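Local atomic coordinates of inulin fructotransferase (Bacillus sp. snu-7, PDB entry 2INV), a protein that probably cleaves inulin by intramolecular fructosyl transfer, releasing a cyclic di-fructose, on a right-handed parallel beta-helix. Residues 18-23 / 39-44; 115-120 / 159-164; 262-267 / 285-290; 327-332 / 361-366. One frame throughout, in Å; residues are numbered along the deposited sequence.

Contact 1. Residues 18-23 / 39-44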
loop_
_atom_site.group_PDB
_atom_site.type_symbol
_atom_site.label_atom_id
_atom_site.label_comp_id
_atom_site.label_asym_id
_atom_site.label_seq_id
_atom_site.Cartn_x
_atom_site.Cartn_y
_atom_site.Cartn_z
ATOM N N THR A 18 30.115 8.446 6.171
ATOM C CA THR A 18 30.955 9.317 6.997
ATOM C C THR A 18 32.302 8.754 7.493
ATOM O O THR A 18 33.186 9.534 7.848
ATOM C CB THR A 18 30.179 9.836 8.242
ATOM O OG1 THR A 18 29.986 8.765 9.175
ATOM C CG2 THR A 18 28.818 10.387 7.830
ATOM N N THR A 19 32.474 7.432 7.514
ATOM C CA THR A 19 33.728 6.840 8.003
ATOM C C THR A 19 34.715 6.462 6.911
ATOM O O THR A 19 35.882 6.183 7.184
ATOM C CB THR A 19 33.485 5.531 8.764
ATOM O OG1 THR A 19 32.770 4.618 7.920
ATOM C CG2 THR A 19 32.702 5.774 10.032
ATOM N N TRP A 20 34.242 6.445 5.676
ATOM C CA TRP A 20 35.063 6.021 4.566
ATOM C C TRP A 20 35.934 7.081 3.898
ATOM O O TRP A 20 35.430 7.993 3.235
ATOM C CB TRP A 20 34.144 5.336 3.561
ATOM C CG TRP A 20 34.818 4.952 2.327
ATOM C CD1 TRP A 20 35.035 5.737 1.242
ATOM C CD2 TRP A 20 35.400 3.685 2.037
ATOM N NE1 TRP A 20 35.719 5.040 0.284
ATOM C CE2 TRP A 20 35.960 3.774 0.747
ATOM C CE3 TRP A 20 35.511 2.481 2.748
ATOM C CZ2 TRP A 20 36.614 2.703 0.139
ATOM C CZ3 TRP A 20 36.164 1.411 2.148
ATOM C CH2 TRP A 20 36.710 1.532 0.853
ATOM N N ARG A 21 37.250 6.938 4.051
ATOM C CA ARG A 21 38.184 7.898 3.470
ATOM C C ARG A 21 38.606 7.517 2.060
ATOM O O ARG A 21 38.766 6.330 1.736
ATOM C CB ARG A 21 39.432 8.030 4.348
ATOM C CG ARG A 21 40.304 6.781 4.448
ATOM C CD ARG A 21 41.592 7.057 5.215
ATOM N NE ARG A 21 42.409 5.856 5.356
ATOM C CZ ARG A 21 43.564 5.815 6.016
ATOM N NH1 ARG A 21 44.043 6.910 6.604
ATOM N NH2 ARG A 21 44.245 4.676 6.095
ATOM N N ILE A 22 38.774 8.534 1.220
ATOM C CA ILE A 22 39.209 8.326 -0.150
ATOM C C ILE A 22 40.721 8.465 -0.072
ATOM O O ILE A 22 41.261 9.556 0.118
ATOM C CB ILE A 22 38.591 9.377 -1.072
ATOM C CG1 ILE A 22 37.069 9.240 -1.010
ATOM C CG2 ILE A 22 39.088 9.189 -2.500
ATOM C CD1 ILE A 22 36.302 10.318 -1.730
ATOM N N LYS A 23 41.382 7.322 -0.188
ATOM C CA LYS A 23 42.822 7.221 -0.081
ATOM C C LYS A 23 43.632 8.306 -0.790
ATOM O O LYS A 23 44.506 8.925 -0.176
ATOM C CB LYS A 23 43.267 5.846 -0.557
ATOM C CG LYS A 23 43.113 4.781 0.510
ATOM C CD LYS A 23 43.491 3.413 -0.018
ATOM C CE LYS A 23 43.460 2.357 1.064
ATOM N NZ LYS A 23 44.665 2.403 1.931
ATOM N N ASN A 39 31.280 7.209 -5.152
ATOM C CA ASN A 39 31.937 6.639 -6.320
ATOM C C ASN A 39 33.162 5.828 -5.886
ATOM O O ASN A 39 33.442 4.777 -6.464
ATOM C CB ASN A 39 32.340 7.724 -7.321
ATOM C CG ASN A 39 31.178 8.165 -8.204
ATOM O OD1 ASN A 39 30.339 7.353 -8.597
ATOM N ND2 ASN A 39 31.132 9.457 -8.529
ATOM N N ASP A 40 33.877 6.289 -4.857
ATOM C CA ASP A 40 35.043 5.537 -4.399
ATOM C C ASP A 40 34.589 4.258 -3.708
ATOM O O ASP A 40 35.284 3.244 -3.774
ATOM C CB ASP A 40 35.917 6.354 -3.442
ATOM C CG ASP A 40 37.275 5.704 -3.196
ATOM O OD1 ASP A 40 38.062 5.572 -4.157
ATOM O OD2 ASP A 40 37.559 5.325 -2.042
ATOM N N ILE A 41 33.433 4.293 -3.044
ATOM C CA ILE A 41 32.945 3.081 -2.393
ATOM C C ILE A 41 32.572 2.054 -3.456
ATOM O O ILE A 41 32.957 0.898 -3.364
ATOM C CB ILE A 41 31.714 3.346 -1.496
ATOM C CG1 ILE A 41 32.141 4.089 -0.227
ATOM C CG2 ILE A 41 31.060 2.024 -1.122
ATOM C CD1 ILE A 41 30.989 4.672 0.564
ATOM N N ILE A 42 31.827 2.478 -4.471
ATOM C CA ILE A 42 31.435 1.562 -5.539
ATOM C C ILE A 42 32.688 1.001 -6.197
ATOM O O ILE A 42 32.705 -0.151 -6.634
ATOM C CB ILE A 42 30.583 2.255 -6.625
ATOM C CG1 ILE A 42 29.248 2.700 -6.033
ATOM C CG2 ILE A 42 30.334 1.285 -7.786
ATOM C CD1 ILE A 42 28.407 3.550 -6.967
ATOM N N ALA A 43 33.740 1.814 -6.259
ATOM C CA ALA A 43 34.991 1.376 -6.854
ATOM C C ALA A 43 35.600 0.279 -5.987
ATOM O O ALA A 43 36.240 -0.632 -6.500
ATOM C CB ALA A 43 35.953 2.554 -6.988
ATOM N N ASP A 44 35.394 0.356 -4.675
ATOM C CA ASP A 44 35.938 -0.658 -3.778
ATOM C C ASP A 44 35.129 -1.945 -3.871
ATOM O O ASP A 44 35.668 -3.037 -3.694
ATOM C CB ASP A 44 35.935 -0.181 -2.324
ATOM C CG ASP A 44 36.538 -1.212 -1.377
ATOM O OD1 ASP A 44 37.774 -1.412 -1.409
ATOM O OD2 ASP A 44 35.771 -1.834 -0.611
HETATM O O HOH W 1 40.166 5.006 -1.289
#

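Contact 2. Residues 115-120 / 159-164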
loop_
_atom_site.group_PDB
_atom_site.type_symbol
_atom_site.label_atom_id
_atom_site.label_comp_id
_atom_site.label_asym_id
_atom_site.label_seq_id
_atom_site.Cartn_x
_atom_site.Cartn_y
_atom_site.Cartn_z
ATOM N N VAL A 115 22.068 18.310 -3.929
ATOM C CA VAL A 115 22.492 18.068 -5.289
ATOM C C VAL A 115 23.013 19.365 -5.891
ATOM O O VAL A 115 22.246 20.293 -6.163
ATOM C CB VAL A 115 21.297 17.537 -6.099
ATOM C CG1 VAL A 115 21.702 17.258 -7.531
ATOM C CG2 VAL A 115 20.761 16.276 -5.437
ATOM N N LEU A 116 24.325 19.426 -6.089
ATOM C CA LEU A 116 24.968 20.604 -6.653
ATOM C C LEU A 116 25.715 20.166 -7.911
ATOM O O LEU A 116 26.879 20.518 -8.117
ATOM C CB LEU A 116 25.951 21.191 -5.637
ATOM C CG LEU A 116 25.328 21.443 -4.266
ATOM C CD1 LEU A 116 26.417 21.755 -3.253
ATOM C CD2 LEU A 116 24.333 22.585 -4.367
ATOM N N THR A 117 25.031 19.394 -8.743
ATOM C CA THR A 117 25.615 18.876 -9.959
ATOM C C THR A 117 25.866 19.883 -11.063
ATOM O O THR A 117 25.177 20.888 -11.195
ATOM C CB THR A 117 24.760 17.729 -10.518
ATOM O OG1 THR A 117 23.391 18.140 -10.582
ATOM C CG2 THR A 117 24.881 16.496 -9.641
ATOM N N SER A 118 26.873 19.571 -11.868
ATOM C CA SER A 118 27.280 20.401 -12.996
ATOM C C SER A 118 26.468 20.008 -14.230
ATOM O O SER A 118 26.007 18.870 -14.350
ATOM C CB SER A 118 28.768 20.184 -13.295
ATOM O OG SER A 118 29.567 20.527 -12.164
ATOM N N PRO A 119 26.257 20.956 -15.150
ATOM C CA PRO A 119 25.498 20.698 -16.379
ATOM C C PRO A 119 25.861 19.384 -17.096
ATOM O O PRO A 119 24.971 18.645 -17.534
ATOM C CB PRO A 119 25.819 21.914 -17.224
ATOM C CG PRO A 119 25.812 23.001 -16.200
ATOM C CD PRO A 119 26.564 22.394 -15.014
ATOM N N SER A 120 27.160 19.093 -17.191
ATOM C CA SER A 120 27.650 17.894 -17.870
ATOM C C SER A 120 27.322 16.558 -17.195
ATOM O O SER A 120 27.537 15.488 -17.785
ATOM C CB SER A 120 29.160 18.010 -18.075
ATOM O OG SER A 120 29.817 18.370 -16.879
ATOM N N ASN A 159 16.099 23.964 -12.842
ATOM C CA ASN A 159 17.431 24.090 -12.284
ATOM C C ASN A 159 18.376 23.059 -12.874
ATOM O O ASN A 159 19.513 22.925 -12.437
ATOM C CB ASN A 159 17.401 23.997 -10.750
ATOM C CG ASN A 159 16.946 22.644 -10.246
ATOM O OD1 ASN A 159 16.983 21.646 -10.971
ATOM N ND2 ASN A 159 16.524 22.601 -8.988
ATOM N N GLY A 160 17.884 22.343 -13.880
ATOM C CA GLY A 160 18.680 21.349 -14.575
ATOM C C GLY A 160 19.239 20.189 -13.773
ATOM O O GLY A 160 20.119 19.474 -14.273
ATOM N N LYS A 161 18.757 19.979 -12.552
ATOM C CA LYS A 161 19.279 18.879 -11.747
ATOM C C LYS A 161 18.318 17.692 -11.719
ATOM O O LYS A 161 17.104 17.854 -11.829
ATOM C CB LYS A 161 19.511 19.340 -10.314
ATOM C CG LYS A 161 20.572 20.417 -10.165
ATOM C CD LYS A 161 20.389 21.156 -8.859
ATOM C CE LYS A 161 21.435 22.245 -8.679
ATOM N NZ LYS A 161 21.453 22.749 -7.281
ATOM N N THR A 162 18.864 16.491 -11.586
ATOM C CA THR A 162 18.033 15.296 -11.489
ATOM C C THR A 162 18.510 14.507 -10.273
ATOM O O THR A 162 19.711 14.457 -9.992
ATOM C CB THR A 162 18.113 14.402 -12.738
ATOM O OG1 THR A 162 17.606 15.113 -13.874
ATOM C CG2 THR A 162 17.255 13.148 -12.528
ATOM N N GLY A 163 17.566 13.904 -9.555
ATOM C CA GLY A 163 17.900 13.156 -8.356
ATOM C C GLY A 163 18.417 11.752 -8.600
ATOM O O GLY A 163 19.569 11.436 -8.284
ATOM N N ILE A 164 17.552 10.892 -9.126
ATOM C CA ILE A 164 17.923 9.511 -9.412
ATOM C C ILE A 164 17.446 9.172 -10.810
ATOM O O ILE A 164 16.264 9.332 -11.126
ATOM C CB ILE A 164 17.257 8.532 -8.426
ATOM C CG1 ILE A 164 17.822 8.743 -7.024
ATOM C CG2 ILE A 164 17.482 7.089 -8.880
ATOM C CD1 ILE A 164 17.117 7.933 -5.944
HETATM O O HOH W 2 22.981 20.382 -12.862
#

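Contact 3. Residues 262-267 / 285-290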
loop_
_atom_site.group_PDB
_atom_site.type_symbol
_atom_site.label_atom_id
_atom_site.label_comp_id
_atom_site.label_asym_id
_atom_site.label_seq_id
_atom_site.Cartn_x
_atom_site.Cartn_y
_atom_site.Cartn_z
ATOM N N CYS A 262 0.370 3.490 -23.236
ATOM C CA CYS A 262 0.478 2.381 -22.299
ATOM C C CYS A 262 -0.747 1.507 -22.532
ATOM O O CYS A 262 -1.800 2.009 -22.936
ATOM C CB CYS A 262 0.507 2.890 -20.856
ATOM S SG CYS A 262 1.803 4.100 -20.531
ATOM N N ASN A 263 -0.619 0.207 -22.288
ATOM C CA ASN A 263 -1.751 -0.689 -22.495
ATOM C C ASN A 263 -1.987 -1.563 -21.274
ATOM O O ASN A 263 -1.049 -1.953 -20.584
ATOM C CB ASN A 263 -1.513 -1.588 -23.713
ATOM C CG ASN A 263 -1.311 -0.800 -24.987
ATOM O OD1 ASN A 263 -2.105 0.080 -25.326
ATOM N ND2 ASN A 263 -0.241 -1.112 -25.706
ATOM N N ARG A 264 -3.251 -1.874 -21.020
ATOM C CA ARG A 264 -3.631 -2.715 -19.896
ATOM C C ARG A 264 -3.058 -2.288 -18.551
ATOM O O ARG A 264 -2.601 -3.130 -17.774
ATOM C CB ARG A 264 -3.209 -4.160 -20.147
ATOM C CG ARG A 264 -3.832 -4.797 -21.350
ATOM C CD ARG A 264 -2.769 -5.131 -22.370
ATOM N NE ARG A 264 -3.349 -5.167 -23.705
ATOM C CZ ARG A 264 -2.663 -5.048 -24.833
ATOM N NH1 ARG A 264 -1.355 -4.888 -24.800
ATOM N NH2 ARG A 264 -3.298 -5.062 -25.995
ATOM N N CYS A 265 -3.069 -0.994 -18.264
ATOM C CA CYS A 265 -2.552 -0.536 -16.981
ATOM C C CYS A 265 -3.750 -0.227 -16.105
ATOM O O CYS A 265 -4.894 -0.277 -16.583
ATOM C CB CYS A 265 -1.683 0.713 -17.153
ATOM S SG CYS A 265 -0.214 0.450 -18.170
ATOM N N SER A 266 -3.503 0.093 -14.837
ATOM C CA SER A 266 -4.609 0.390 -13.940
ATOM C C SER A 266 -4.309 1.528 -12.980
ATOM O O SER A 266 -3.276 1.530 -12.299
ATOM C CB SER A 266 -4.991 -0.863 -13.145
ATOM O OG SER A 266 -5.972 -0.567 -12.172
ATOM N N VAL A 267 -5.223 2.493 -12.934
ATOM C CA VAL A 267 -5.088 3.634 -12.044
ATOM C C VAL A 267 -6.330 3.607 -11.160
ATOM O O VAL A 267 -7.408 4.067 -11.552
ATOM C CB VAL A 267 -5.003 4.938 -12.850
ATOM C CG1 VAL A 267 -4.924 6.134 -11.923
ATOM C CG2 VAL A 267 -3.770 4.894 -13.749
ATOM N N GLY A 285 -2.838 6.822 -28.228
ATOM C CA GLY A 285 -3.376 5.479 -28.230
ATOM C C GLY A 285 -3.111 4.560 -27.053
ATOM O O GLY A 285 -2.345 3.605 -27.177
ATOM N N CYS A 286 -3.747 4.819 -25.916
ATOM C CA CYS A 286 -3.586 3.936 -24.768
ATOM C C CYS A 286 -4.761 2.980 -24.891
ATOM O O CYS A 286 -5.899 3.415 -25.094
ATOM C CB CYS A 286 -3.660 4.718 -23.452
ATOM S SG CYS A 286 -2.238 5.786 -23.144
ATOM N N LYS A 287 -4.496 1.683 -24.770
ATOM C CA LYS A 287 -5.561 0.694 -24.912
ATOM C C LYS A 287 -5.821 -0.151 -23.671
ATOM O O LYS A 287 -4.902 -0.511 -22.936
ATOM C CB LYS A 287 -5.245 -0.268 -26.070
ATOM C CG LYS A 287 -5.084 0.378 -27.440
ATOM C CD LYS A 287 -4.949 -0.690 -28.535
ATOM C CE LYS A 287 -3.739 -1.575 -28.357
ATOM N NZ LYS A 287 -2.446 -0.858 -28.536
ATOM N N GLU A 288 -7.094 -0.460 -23.456
ATOM C CA GLU A 288 -7.530 -1.331 -22.371
ATOM C C GLU A 288 -7.080 -1.022 -20.939
ATOM O O GLU A 288 -6.683 -1.920 -20.197
ATOM C CB GLU A 288 -7.148 -2.767 -22.753
ATOM C CG GLU A 288 -7.747 -3.171 -24.096
ATOM C CD GLU A 288 -6.906 -4.171 -24.881
ATOM O OE1 GLU A 288 -6.272 -5.043 -24.255
ATOM O OE2 GLU A 288 -6.889 -4.083 -26.128
ATOM N N ASN A 289 -7.167 0.242 -20.543
ATOM C CA ASN A 289 -6.760 0.638 -19.202
ATOM C C ASN A 289 -7.944 0.883 -18.282
ATOM O O ASN A 289 -9.025 1.294 -18.720
ATOM C CB ASN A 289 -5.887 1.889 -19.272
ATOM C CG ASN A 289 -4.690 1.699 -20.176
ATOM O OD1 ASN A 289 -3.712 1.050 -19.805
ATOM N ND2 ASN A 289 -4.769 2.247 -21.382
ATOM N N LEU A 290 -7.721 0.609 -17.001
ATOM C CA LEU A 290 -8.737 0.775 -15.979
ATOM C C LEU A 290 -8.450 1.982 -15.094
ATOM O O LEU A 290 -7.412 2.045 -14.426
ATOM C CB LEU A 290 -8.806 -0.494 -15.136
ATOM C CG LEU A 290 -9.763 -0.548 -13.945
ATOM C CD1 LEU A 290 -11.203 -0.441 -14.417
ATOM C CD2 LEU A 290 -9.540 -1.853 -13.193
HETATM O O HOH W 3 -0.896 1.429 -27.422
HETATM O O HOH W 4 -5.606 -5.806 -27.797
#

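Contact 4. Residues 327-332 / 361-366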
loop_
_atom_site.group_PDB
_atom_site.type_symbol
_atom_site.label_atom_id
_atom_site.label_comp_id
_atom_site.label_asym_id
_atom_site.label_seq_id
_atom_site.Cartn_x
_atom_site.Cartn_y
_atom_site.Cartn_z
ATOM N N ASN A 327 -10.856 1.572 -22.921
ATOM C CA ASN A 327 -10.520 1.980 -21.563
ATOM C C ASN A 327 -11.807 2.082 -20.743
ATOM O O ASN A 327 -12.866 2.427 -21.283
ATOM C CB ASN A 327 -9.789 3.324 -21.590
ATOM C CG ASN A 327 -8.477 3.258 -22.353
ATOM O OD1 ASN A 327 -7.527 2.600 -21.928
ATOM N ND2 ASN A 327 -8.423 3.943 -23.489
ATOM N N LEU A 328 -11.718 1.774 -19.449
ATOM C CA LEU A 328 -12.881 1.837 -18.571
ATOM C C LEU A 328 -12.702 2.868 -17.460
ATOM O O LEU A 328 -12.011 2.615 -16.464
ATOM C CB LEU A 328 -13.161 0.469 -17.935
ATOM C CG LEU A 328 -14.271 0.448 -16.867
ATOM C CD1 LEU A 328 -15.606 0.812 -17.500
ATOM C CD2 LEU A 328 -14.347 -0.928 -16.232
ATOM N N ILE A 329 -13.336 4.024 -17.637
ATOM C CA ILE A 329 -13.275 5.094 -16.655
ATOM C C ILE A 329 -14.571 5.013 -15.856
ATOM O O ILE A 329 -15.629 5.442 -16.333
ATOM C CB ILE A 329 -13.170 6.474 -17.343
ATOM C CG1 ILE A 329 -11.996 6.475 -18.324
ATOM C CG2 ILE A 329 -12.989 7.568 -16.308
ATOM C CD1 ILE A 329 -12.356 6.004 -19.722
ATOM N N SER A 330 -14.492 4.472 -14.642
ATOM C CA SER A 330 -15.689 4.317 -13.833
ATOM C C SER A 330 -15.477 4.498 -12.340
ATOM O O SER A 330 -14.347 4.593 -11.859
ATOM C CB SER A 330 -16.277 2.927 -14.080
ATOM O OG SER A 330 -15.311 1.930 -13.779
ATOM N N ASP A 331 -16.593 4.532 -11.621
ATOM C CA ASP A 331 -16.588 4.673 -10.178
ATOM C C ASP A 331 -15.616 5.743 -9.680
ATOM O O ASP A 331 -14.879 5.522 -8.720
ATOM C CB ASP A 331 -16.258 3.322 -9.549
ATOM C CG ASP A 331 -16.498 3.301 -8.066
ATOM O OD1 ASP A 331 -17.526 3.855 -7.627
ATOM O OD2 ASP A 331 -15.675 2.712 -7.338
ATOM N N ASN A 332 -15.624 6.898 -10.344
ATOM C CA ASN A 332 -14.758 8.027 -9.982
ATOM C C ASN A 332 -15.622 9.189 -9.485
ATOM O O ASN A 332 -16.770 9.331 -9.915
ATOM C CB ASN A 332 -13.960 8.505 -11.202
ATOM C CG ASN A 332 -12.986 7.462 -11.719
ATOM O OD1 ASN A 332 -12.102 7.003 -10.993
ATOM N ND2 ASN A 332 -13.139 7.086 -12.988
ATOM N N ASN A 361 -14.591 2.888 -25.780
ATOM C CA ASN A 361 -14.368 3.345 -24.425
ATOM C C ASN A 361 -15.666 3.310 -23.648
ATOM O O ASN A 361 -16.739 3.575 -24.196
ATOM C CB ASN A 361 -13.715 4.718 -24.427
ATOM C CG ASN A 361 -12.288 4.659 -24.922
ATOM O OD1 ASN A 361 -11.396 4.157 -24.231
ATOM N ND2 ASN A 361 -12.061 5.165 -26.129
ATOM N N VAL A 362 -15.560 2.933 -22.378
ATOM C CA VAL A 362 -16.722 2.816 -21.514
ATOM C C VAL A 362 -16.606 3.742 -20.311
ATOM O O VAL A 362 -15.609 3.712 -19.583
ATOM C CB VAL A 362 -16.874 1.364 -21.036
ATOM C CG1 VAL A 362 -18.053 1.233 -20.091
ATOM C CG2 VAL A 362 -17.054 0.446 -22.241
ATOM N N VAL A 363 -17.626 4.571 -20.118
ATOM C CA VAL A 363 -17.651 5.513 -19.015
ATOM C C VAL A 363 -18.911 5.283 -18.187
ATOM O O VAL A 363 -20.013 5.641 -18.603
ATOM C CB VAL A 363 -17.611 6.953 -19.557
ATOM C CG1 VAL A 363 -17.711 7.946 -18.420
ATOM C CG2 VAL A 363 -16.322 7.169 -20.346
ATOM N N ALA A 364 -18.735 4.676 -17.015
ATOM C CA ALA A 364 -19.855 4.375 -16.136
ATOM C C ALA A 364 -19.661 4.770 -14.674
ATOM O O ALA A 364 -18.547 4.767 -14.154
ATOM C CB ALA A 364 -20.187 2.892 -16.228
ATOM N N LEU A 365 -20.780 5.092 -14.028
ATOM C CA LEU A 365 -20.824 5.493 -12.624
ATOM C C LEU A 365 -19.730 6.471 -12.208
ATOM O O LEU A 365 -18.802 6.121 -11.472
ATOM C CB LEU A 365 -20.784 4.261 -11.716
ATOM C CG LEU A 365 -21.118 4.545 -10.250
ATOM C CD1 LEU A 365 -22.478 5.222 -10.159
ATOM C CD2 LEU A 365 -21.114 3.249 -9.461
ATOM N N ASN A 366 -19.858 7.703 -12.690
ATOM C CA ASN A 366 -18.927 8.781 -12.384
ATOM C C ASN A 366 -19.763 9.949 -11.877
ATOM O O ASN A 366 -20.562 10.526 -12.625
ATOM C CB ASN A 366 -18.158 9.188 -13.645
ATOM C CG ASN A 366 -17.151 8.144 -14.073
ATOM O OD1 ASN A 366 -16.093 7.988 -13.451
ATOM N ND2 ASN A 366 -17.476 7.408 -15.131
#

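Contact 1. Residues 18-23 / 39-44
Trp20 lies across helix 30-48 and gives the contact between 18-23 and 39-44 its largest share of buried surface. Its CG is anti to the backbone N (chi1 175°), which sends the indole toward the helix. There Ile41 slides past it in the opposite direction. Ile41 CG1 sits over one face of the five-membered ring, 3.6 Å from its centroid and 9° off the normal, a close CH-pi contact. At the ring edge, Trp20 NE1 donates to Asp40 OD2 at 3.0 Å, with a bent N-H...O angle of 143°. OD2 uses its anti lone pair. The loop 18-23 follows strand 14-16, parallel to 58-62 in the beta-helix, and the indole packs it onto helix 30-48. Water 1 accepts from Lys23 N and donates to the same Asp40 OD2 at 2.7 Å. At the far end of the indole, Trp20 CH2 touches Asp44 CG at 3.5 Å. Asp44 OD2 bonds to Tyr15 OH and pairs with Arg48; Tyr15 also meets the indole edge-to-face. An alanine at Trp20 would lose the NE1 bond and the cover over Ile41, and would probably loosen the loop. Ile22 CG1 packs against Asp40 CB at 3.9 Å.

Contact 2. Residues 115-120 / 159-164
Lys161 NZ is gripped by two backbone carbonyls. One is Val115 O, which accepts at 2.8 Å within its carbonyl plane, at a C=O...N angle of 157°. The other is Gly147 O, just after strand 135-146. The ammonium therefore links the end of strand 111-115, the loop after strand 135-146 and the lead-in to strand 162-166. Carbonyl oxygens carry partial negative charge, so this setting would probably favour the charged form of the lysine. The side chain reaches NZ almost fully extended. CG is anti to the carbonyl carbon (chi1 -64°), and the chain stays straight beyond it. Along the way its aliphatic part runs beside segment 115-120. Lys161 CG touches Thr117 OG1 at 3.6 Å, the two side chains crossing obliquely. Thr117 OG1 is itself hydrogen-bonded to Pro122 O. Lys161 CB meets Val115 CG1 at 4.1 Å, and these two side chains slide past each other in opposite directions. Leu116 CD2 approaches NZ alongside, at 4.1 Å. The start of the lysine is fixed by an Asx turn. Asn159 OD1 accepts from Lys161 N at 2.9 Å, with the donor above the carbonyl plane. Water 2 donates to Thr117 O at 2.8 Å and, weakly, to Gly160 O, so it bridges the two backbones. The contact joins the end of strand 111-115 and the loop after it to the lead-in of strand 162-166. Segment 115-120 leads on to strand 123-127. Strand 162-166 pairs in parallel with 123-127 and with 185-193.

Contact 3. Residues 262-267 / 285-290
Arg264 and Glu288 both have left-handed backbone angles (phi 51° and 53°), and in both CG is anti to the carbonyl carbon. Each side chain then bends at chi2, and the two lie side by side, pointing the same way. They close a salt bridge. Arg264 NE donates to Glu288 OE1 at 3.0 Å, in the guanidinium plane but from above the carboxylate plane. Water 4 donates to Glu288 OE2 and accepts weakly from Arg264 NH2. Arg264 NH1 has a second acid, Glu240, so the guanidinium is held from two sides. Lys287 N is shared by two acceptors, Asn263 OD1 at 2.9 Å and Cys262 O at 3.3 Å. Water 3 links Asn263 OD1, Gly285 O and Lys287 NZ. Asn289 reaches across to segment 262-267. Its OD1 takes the Cys265 N-H on a lone pair at 2.6 Å, a short bond. Its ND2 gives a weak bond to Cys262 O. Further on, the backbones pair in parallel, with Leu290 N to Cys265 O at 3.0 Å and Val267 N to Leu290 O at 2.7 Å. His295 of the third subunit packs on Arg264. Strand 266-268 is a rung of the beta-helix, paired in parallel with 243-245 on one side and 285-299 on the other, and 285-299 pairs in turn with 328-337.

Contact 4. Residues 327-332 / 361-366
Two asparagine pairs flank the parallel pairing of strands 328-330 and 362-364, whose axes run 4.9 Å apart. At one end Asn361 OD1 is gripped twice. It accepts from Asn327 N at 2.9 Å and from Asn327 ND2 at 3.1 Å, and the two amide planes are 11° apart. At the other end Asn366 has CG anti to the carbonyl carbon (chi1 -71°), so its amide reaches strand 328-330. Its ND2 donates to Ile329 O at 3.0 Å, an almost straight bond at 172°. Its OD1 accepts from Asn332 ND2 at 3.1 Å. Ile329 O also takes the Ala364 N-H, so one carbonyl serves two donors. An alanine at Asn366 would remove both amide bonds and would probably leave Ile329 O and Asn332 ND2 less firmly held. Between the pairs, Leu328 CD1 packs on Val362 CG1 at 3.6 Å. On the other face Ile329 CD1 meets Val363 CG2 at 4.2 Å.

Further out, the asparagines have partners on preceding coils. Asn332 OD1 accepts from Asn294 N, while Asn361 ND2 donates to Gly324 O. Asn327 OD1 accepts from Asn289 N, and its ND2 also donates to Cys286 O. Ser330 OG bonds to Asp331 of the third subunit, and Asp331 OD2 to Thr292 of the second subunit, so this rung also takes part in contacts between subunits. The in-register pairs, Asn327 with Asn361 ahead of the strands and Asn332 with Asn366 just past the corners, form asparagine ladders, a stacking known from parallel beta-helices such as pectate lyase.

How the contacts relate
The four contacts follow one another along the chain and along the beta-helix. Contact 1 lies at the N-terminal end, on helix 30-48, with its centre about 22 Å from that of contact 2. Contacts 3 and 4 lie on the opposite side of the chain's centre. Contact 2 is about 33 Å from contact 3, and contacts 1 and 4 are about 54 Å apart, centre to centre. Only contacts 3 and 4 touch: strands 285-299 and 328-337 are neighbours, and Leu328 N probably donates to Asn289 O at 2.8 Å. The last two contacts thus form successive rungs of one stack, and both meet the third subunit. Contacts 2, 3 and 4 sample the parallel strand pairing along a single chain.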